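PDB 6FMH: membrane attack complex assembly inhibitor BGA71 from Borreliella bavariensis, which inhibits assembly of the complement membrane attack complex, probably protecting the Lyme disease spirochaete that carries it on its outer surface from complement. Local coordinates for residues Y66-Y71 / Q149-K154; K119-K124 / N131-E136. All blocks are in the same frame, centred on the assembly; numbering follows the deposited sequence.

Contact 1 of 2, residues Y66-Y71 / Q149-K154; sequences YSSLNY and QNFAKK
A close helix-to-helix approach, made where helix 55-68 runs out in a Schellman motif, brings Ser68 against Ala152 and Phe151 in the later half of helix 127-163. The CA atoms of Ser68 and Ala152 are 4.5 Å apart, a spacing that two small side chains allow. Each turns its CB toward the other helix, and the two CB atoms lie 3.5 Å from one another. Ser68 OG stands beside its own backbone N and anti to the carbonyl carbon (chi1 -70°), which brings it back to the Thr64 carbonyl, its hydrogen-bond partner one turn earlier. Ser68 OG also meets the Phe151 ring at its edge, in the ring plane, 3.5 Å from Phe151 CD2. Here the serine oxygen acts as a packing atom, its polarity met within its own helix. Just beyond, Asn70, with positive phi, is the C-prime residue of the Schellman turn, and Tyr71 N bonds back to Tyr66 O at 2.8 Å. Asn156 ties the two helices further, its ND2 donating to the carbonyls of both Ser68 and Ala152. The Phe151 ring continues onto Phe99, Val104 and Ile107 of helix 90-123, while Leu69 packs between helices 73-88 and 127-163, and Tyr66 reaches helix 12-36.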
loop_
_atom_site.group_PDB
_atom_site.type_symbol
_atom_site.label_atom_id
_atom_site.label_comp_id
_atom_site.label_asym_id
_atom_site.label_seq_id
_atom_site.Cartn_x
_atom_site.Cartn_y
_atom_site.Cartn_z
ATOM N N TYR A 66 17.461 5.169 0.387
ATOM C CA TYR A 66 17.466 6.564 -0.059
ATOM C C TYR A 66 17.067 7.468 1.059
ATOM O O TYR A 66 17.607 8.571 1.206
ATOM C CB TYR A 66 16.509 6.745 -1.220
ATOM C CG TYR A 66 16.981 6.225 -2.585
ATOM C CD1 TYR A 66 17.894 5.210 -2.706
ATOM C CD2 TYR A 66 16.480 6.787 -3.745
ATOM C CE1 TYR A 66 18.283 4.745 -3.930
ATOM C CE2 TYR A 66 16.872 6.352 -4.982
ATOM C CZ TYR A 66 17.792 5.327 -5.066
ATOM O OH TYR A 66 18.153 4.852 -6.304
ATOM N N SER A 67 16.080 7.039 1.828
ATOM C CA SER A 67 15.613 7.861 2.959
ATOM C C SER A 67 16.739 7.880 3.947
ATOM O O SER A 67 16.917 8.877 4.632
ATOM C CB SER A 67 14.296 7.339 3.605
ATOM O OG SER A 67 14.536 6.168 4.366
ATOM N N SER A 68 17.451 6.767 4.056
ATOM C CA SER A 68 18.542 6.662 5.012
ATOM C C SER A 68 19.720 7.558 4.665
ATOM O O SER A 68 20.347 8.162 5.536
ATOM C CB SER A 68 19.037 5.217 5.134
ATOM O OG SER A 68 18.083 4.368 5.798
ATOM N N LEU A 69 20.001 7.659 3.382
ATOM C CA LEU A 69 21.060 8.514 2.880
ATOM C C LEU A 69 20.529 9.844 2.398
ATOM O O LEU A 69 21.219 10.591 1.685
ATOM C CB LEU A 69 21.758 7.852 1.727
ATOM C CG LEU A 69 22.354 6.497 2.070
ATOM C CD1 LEU A 69 22.850 5.849 0.798
ATOM C CD2 LEU A 69 23.484 6.689 3.053
ATOM N N ASN A 70 19.335 10.201 2.853
ATOM C CA ASN A 70 18.879 11.543 2.647
ATOM C C ASN A 70 18.727 12.023 1.198
ATOM O O ASN A 70 18.649 13.203 0.927
ATOM C CB ASN A 70 19.827 12.407 3.401
ATOM C CG ASN A 70 19.135 13.009 4.535
ATOM O OD1 ASN A 70 18.207 13.783 4.331
ATOM N ND2 ASN A 70 19.409 12.485 5.741
ATOM N N TYR A 71 18.619 11.074 0.304
ATOM C CA TYR A 71 18.376 11.321 -1.067
ATOM C C TYR A 71 19.534 12.078 -1.694
ATOM O O TYR A 71 19.373 12.731 -2.707
ATOM C CB TYR A 71 17.059 12.061 -1.223
ATOM C CG TYR A 71 15.899 11.405 -0.507
ATOM C CD1 TYR A 71 15.127 10.425 -1.136
ATOM C CD2 TYR A 71 15.544 11.808 0.776
ATOM C CE1 TYR A 71 14.049 9.855 -0.487
ATOM C CE2 TYR A 71 14.467 11.232 1.428
ATOM C CZ TYR A 71 13.726 10.247 0.792
ATOM O OH TYR A 71 12.647 9.673 1.440
ATOM N N GLN A 149 15.699 3.952 11.549
ATOM C CA GLN A 149 16.577 5.076 11.922
ATOM C C GLN A 149 17.948 4.562 12.310
ATOM O O GLN A 149 18.933 5.218 12.059
ATOM C CB GLN A 149 15.944 5.928 13.048
ATOM C CG GLN A 149 14.932 6.945 12.563
ATOM C CD GLN A 149 14.030 7.428 13.687
ATOM O OE1 GLN A 149 14.488 7.670 14.808
ATOM N NE2 GLN A 149 12.728 7.568 13.393
ATOM N N ASN A 150 17.992 3.467 13.068
ATOM C CA ASN A 150 19.289 2.996 13.588
ATOM C C ASN A 150 20.073 2.452 12.461
ATOM O O ASN A 150 21.257 2.737 12.343
ATOM C CB ASN A 150 19.151 1.952 14.688
ATOM C CG ASN A 150 18.407 2.461 15.893
ATOM O OD1 ASN A 150 17.643 1.718 16.535
ATOM N ND2 ASN A 150 18.637 3.699 16.251
ATOM N N PHE A 151 19.415 1.735 11.571
ATOM C CA PHE A 151 20.077 1.337 10.330
ATOM C C PHE A 151 20.665 2.522 9.546
ATOM O O PHE A 151 21.752 2.447 9.038
ATOM C CB PHE A 151 19.104 0.563 9.435
ATOM C CG PHE A 151 19.604 0.377 8.025
ATOM C CD1 PHE A 151 20.457 -0.704 7.680
ATOM C CD2 PHE A 151 19.250 1.271 7.035
ATOM C CE1 PHE A 151 20.922 -0.857 6.378
ATOM C CE2 PHE A 151 19.710 1.108 5.748
ATOM C CZ PHE A 151 20.552 0.054 5.407
ATOM N N ALA A 152 19.897 3.602 9.426
ATOM C CA ALA A 152 20.286 4.782 8.665
ATOM C C ALA A 152 21.512 5.412 9.297
ATOM O O ALA A 152 22.466 5.809 8.617
ATOM C CB ALA A 152 19.129 5.761 8.602
ATOM N N LYS A 153 21.480 5.521 10.621
ATOM C CA LYS A 153 22.606 6.081 11.348
ATOM C C LYS A 153 23.846 5.238 10.981
ATOM O O LYS A 153 24.809 5.762 10.430
ATOM C CB LYS A 153 22.326 6.070 12.832
ATOM C CG LYS A 153 23.058 7.135 13.633
ATOM C CD LYS A 153 22.342 8.496 13.551
ATOM C CE LYS A 153 23.104 9.573 14.367
ATOM N NZ LYS A 153 22.570 10.954 14.157
ATOM N N LYS A 154 23.721 3.924 11.134
ATOM C CA LYS A 154 24.767 3.020 10.772
ATOM C C LYS A 154 25.204 3.148 9.344
ATOM O O LYS A 154 26.395 3.115 9.064
ATOM C CB LYS A 154 24.343 1.582 10.997
ATOM C CG LYS A 154 25.529 0.642 11.182
ATOM C CD LYS A 154 25.972 0.608 12.628
ATOM C CE LYS A 154 27.316 -0.065 12.812
ATOM N NZ LYS A 154 28.406 0.846 13.277
#

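Contact 2 of 2, residues K119-K124 / N131-E136; sequences KEAIIK and NQKESE
The charged part of the contact joins Lys133 of helix 127-163 to Glu120 near the end of helix 90-123. Lys133 NZ lies 3.7 Å from Glu120 OE1, a long salt bridge. The lysine chain is extended beyond CG and runs out from a CB that faces the other helix. Glu120 puts CG anti to its backbone N (chi1 178°), and from there its own extended chain carries the carboxylate to the lysine end, although its CB does not set out in that direction. The two side chains cross at about a right angle and approach through their charged ends. Asp125, in the connection between the helices, is the stronger partner of the same ammonium group, through OD2.

The apolar part is thin. Ala121 turns its methyl toward the facing helix and approaches the aliphatic stem of Lys133, with Ala121 CB 4.4 Å from Lys133 CD. The nearest CA atoms, those of Ala121 and Lys133, are 7.5 Å apart. Tyr109 of the second subunit packs on Glu120. With two carboxylates near one ammonium group, the lysine probably offsets negative charge where the chain reverses direction, more by electrostatics than by close packing.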
loop_
_atom_site.group_PDB
_atom_site.type_symbol
_atom_site.label_atom_id
_atom_site.label_comp_id
_atom_site.label_asym_id
_atom_site.label_seq_id
_atom_site.Cartn_x
_atom_site.Cartn_y
_atom_site.Cartn_z
ATOM N N LYS A 119 -4.247 -0.684 8.976
ATOM C CA LYS A 119 -5.308 -0.420 8.060
ATOM C C LYS A 119 -6.462 -1.366 8.270
ATOM O O LYS A 119 -7.580 -0.963 8.201
ATOM C CB LYS A 119 -4.791 -0.444 6.637
ATOM C CG LYS A 119 -4.105 0.824 6.201
ATOM C CD LYS A 119 -3.402 0.608 4.911
ATOM C CE LYS A 119 -2.877 1.881 4.334
ATOM N NZ LYS A 119 -2.263 1.650 3.027
ATOM N N GLU A 120 -6.183 -2.626 8.552
ATOM C CA GLU A 120 -7.172 -3.631 8.899
ATOM C C GLU A 120 -7.995 -3.350 10.106
ATOM O O GLU A 120 -9.105 -3.710 10.156
ATOM C CB GLU A 120 -6.485 -4.954 9.146
ATOM C CG GLU A 120 -7.408 -6.087 9.562
ATOM C CD GLU A 120 -6.675 -7.257 10.071
ATOM O OE1 GLU A 120 -5.725 -7.048 10.733
ATOM O OE2 GLU A 120 -7.041 -8.372 9.803
ATOM N N ALA A 121 -7.412 -2.786 11.127
ATOM C CA ALA A 121 -8.130 -2.386 12.296
ATOM C C ALA A 121 -8.984 -1.182 12.037
ATOM O O ALA A 121 -10.048 -1.104 12.511
ATOM C CB ALA A 121 -7.175 -2.114 13.415
ATOM N N ILE A 122 -8.502 -0.231 11.277
ATOM C CA ILE A 122 -9.325 0.909 10.944
ATOM C C ILE A 122 -10.612 0.494 10.193
ATOM O O ILE A 122 -11.730 0.829 10.617
ATOM C CB ILE A 122 -8.548 1.877 10.080
ATOM C CG1 ILE A 122 -7.460 2.552 10.900
ATOM C CG2 ILE A 122 -9.450 2.963 9.524
ATOM C CD1 ILE A 122 -6.566 3.458 10.074
ATOM N N ILE A 123 -10.449 -0.334 9.164
ATOM C CA ILE A 123 -11.530 -0.688 8.246
ATOM C C ILE A 123 -12.423 -1.834 8.705
ATOM O O ILE A 123 -13.600 -1.673 8.906
ATOM C CB ILE A 123 -11.000 -1.032 6.836
ATOM C CG1 ILE A 123 -10.341 0.176 6.208
ATOM C CG2 ILE A 123 -12.136 -1.464 5.920
ATOM C CD1 ILE A 123 -9.604 -0.122 4.929
ATOM N N LYS A 124 -11.855 -3.004 8.865
ATOM C CA LYS A 124 -12.637 -4.206 9.197
ATOM C C LYS A 124 -13.137 -4.328 10.640
ATOM O O LYS A 124 -14.153 -4.984 10.870
ATOM C CB LYS A 124 -11.840 -5.461 8.836
ATOM C CG LYS A 124 -12.068 -5.844 7.391
ATOM C CD LYS A 124 -13.303 -6.709 7.291
ATOM C CE LYS A 124 -13.820 -6.772 5.874
ATOM N NZ LYS A 124 -15.154 -7.434 5.805
ATOM N N ASN A 131 -9.631 -0.906 19.758
ATOM C CA ASN A 131 -8.975 -0.472 20.985
ATOM C C ASN A 131 -8.082 -1.522 21.674
ATOM O O ASN A 131 -7.126 -1.176 22.383
ATOM C CB ASN A 131 -10.020 0.134 21.930
ATOM C CG ASN A 131 -10.404 1.550 21.506
ATOM O OD1 ASN A 131 -9.601 2.256 20.883
ATOM N ND2 ASN A 131 -11.610 1.967 21.829
ATOM N N GLN A 132 -8.363 -2.789 21.421
ATOM C CA GLN A 132 -7.589 -3.862 21.991
ATOM C C GLN A 132 -6.228 -3.871 21.286
ATOM O O GLN A 132 -5.203 -3.551 21.900
ATOM C CB GLN A 132 -8.364 -5.157 21.803
ATOM C CG GLN A 132 -8.430 -5.979 23.053
ATOM C CD GLN A 132 -9.764 -6.649 23.240
ATOM O OE1 GLN A 132 -10.627 -6.133 23.919
ATOM N NE2 GLN A 132 -9.926 -7.817 22.649
ATOM N N LYS A 133 -6.260 -4.143 19.976
ATOM C CA LYS A 133 -5.127 -4.047 19.007
ATOM C C LYS A 133 -4.301 -2.755 19.032
ATOM O O LYS A 133 -3.120 -2.752 18.648
ATOM C CB LYS A 133 -5.736 -4.163 17.625
ATOM C CG LYS A 133 -5.973 -5.581 17.188
ATOM C CD LYS A 133 -6.853 -5.671 15.961
ATOM C CE LYS A 133 -6.697 -7.008 15.257
ATOM N NZ LYS A 133 -7.451 -7.098 13.996
ATOM N N GLU A 134 -4.898 -1.665 19.489
ATOM C CA GLU A 134 -4.310 -0.358 19.290
ATOM C C GLU A 134 -2.893 -0.230 19.812
ATOM O O GLU A 134 -1.963 0.074 19.051
ATOM C CB GLU A 134 -5.194 0.676 19.931
ATOM C CG GLU A 134 -4.720 2.103 19.749
ATOM C CD GLU A 134 -5.687 3.108 20.373
ATOM O OE1 GLU A 134 -6.926 2.867 20.338
ATOM O OE2 GLU A 134 -5.208 4.135 20.896
ATOM N N SER A 135 -2.713 -0.484 21.102
ATOM C CA SER A 135 -1.424 -0.263 21.760
ATOM C C SER A 135 -0.288 -1.041 21.084
ATOM O O SER A 135 0.808 -0.499 20.860
ATOM C CB SER A 135 -1.484 -0.679 23.245
ATOM O OG SER A 135 -1.382 -2.098 23.422
ATOM N N GLU A 136 -0.556 -2.294 20.758
ATOM C CA GLU A 136 0.457 -3.159 20.210
ATOM C C GLU A 136 0.904 -2.749 18.809
ATOM O O GLU A 136 2.105 -2.770 18.470
ATOM C CB GLU A 136 -0.057 -4.589 20.207
ATOM C CG GLU A 136 0.884 -5.598 19.544
ATOM C CD GLU A 136 0.305 -6.999 19.505
ATOM O OE1 GLU A 136 -0.734 -7.245 20.153
ATOM O OE2 GLU A 136 0.875 -7.855 18.827
#

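Overall arrangement
Helix 127-163 serves both contacts, using its early turns for contact 2 and a later part for contact 1. Their centres are 29 Å apart, and about 16 Å separates their nearest atoms, so they do not touch. Contact 2 joins neighbours in sequence across the turn from helix 90-123 to helix 127-163, far from the middle of the chain and beside the second subunit. Contact 1 bridges a much longer span, bringing the end of helix 55-68 to helix 127-163 in the buried interior; helices 73-88 and 90-123 fall within that span, as do both segments of contact 2. One long helix thus takes part in both the outlying hairpin and the core of this all-helical protein.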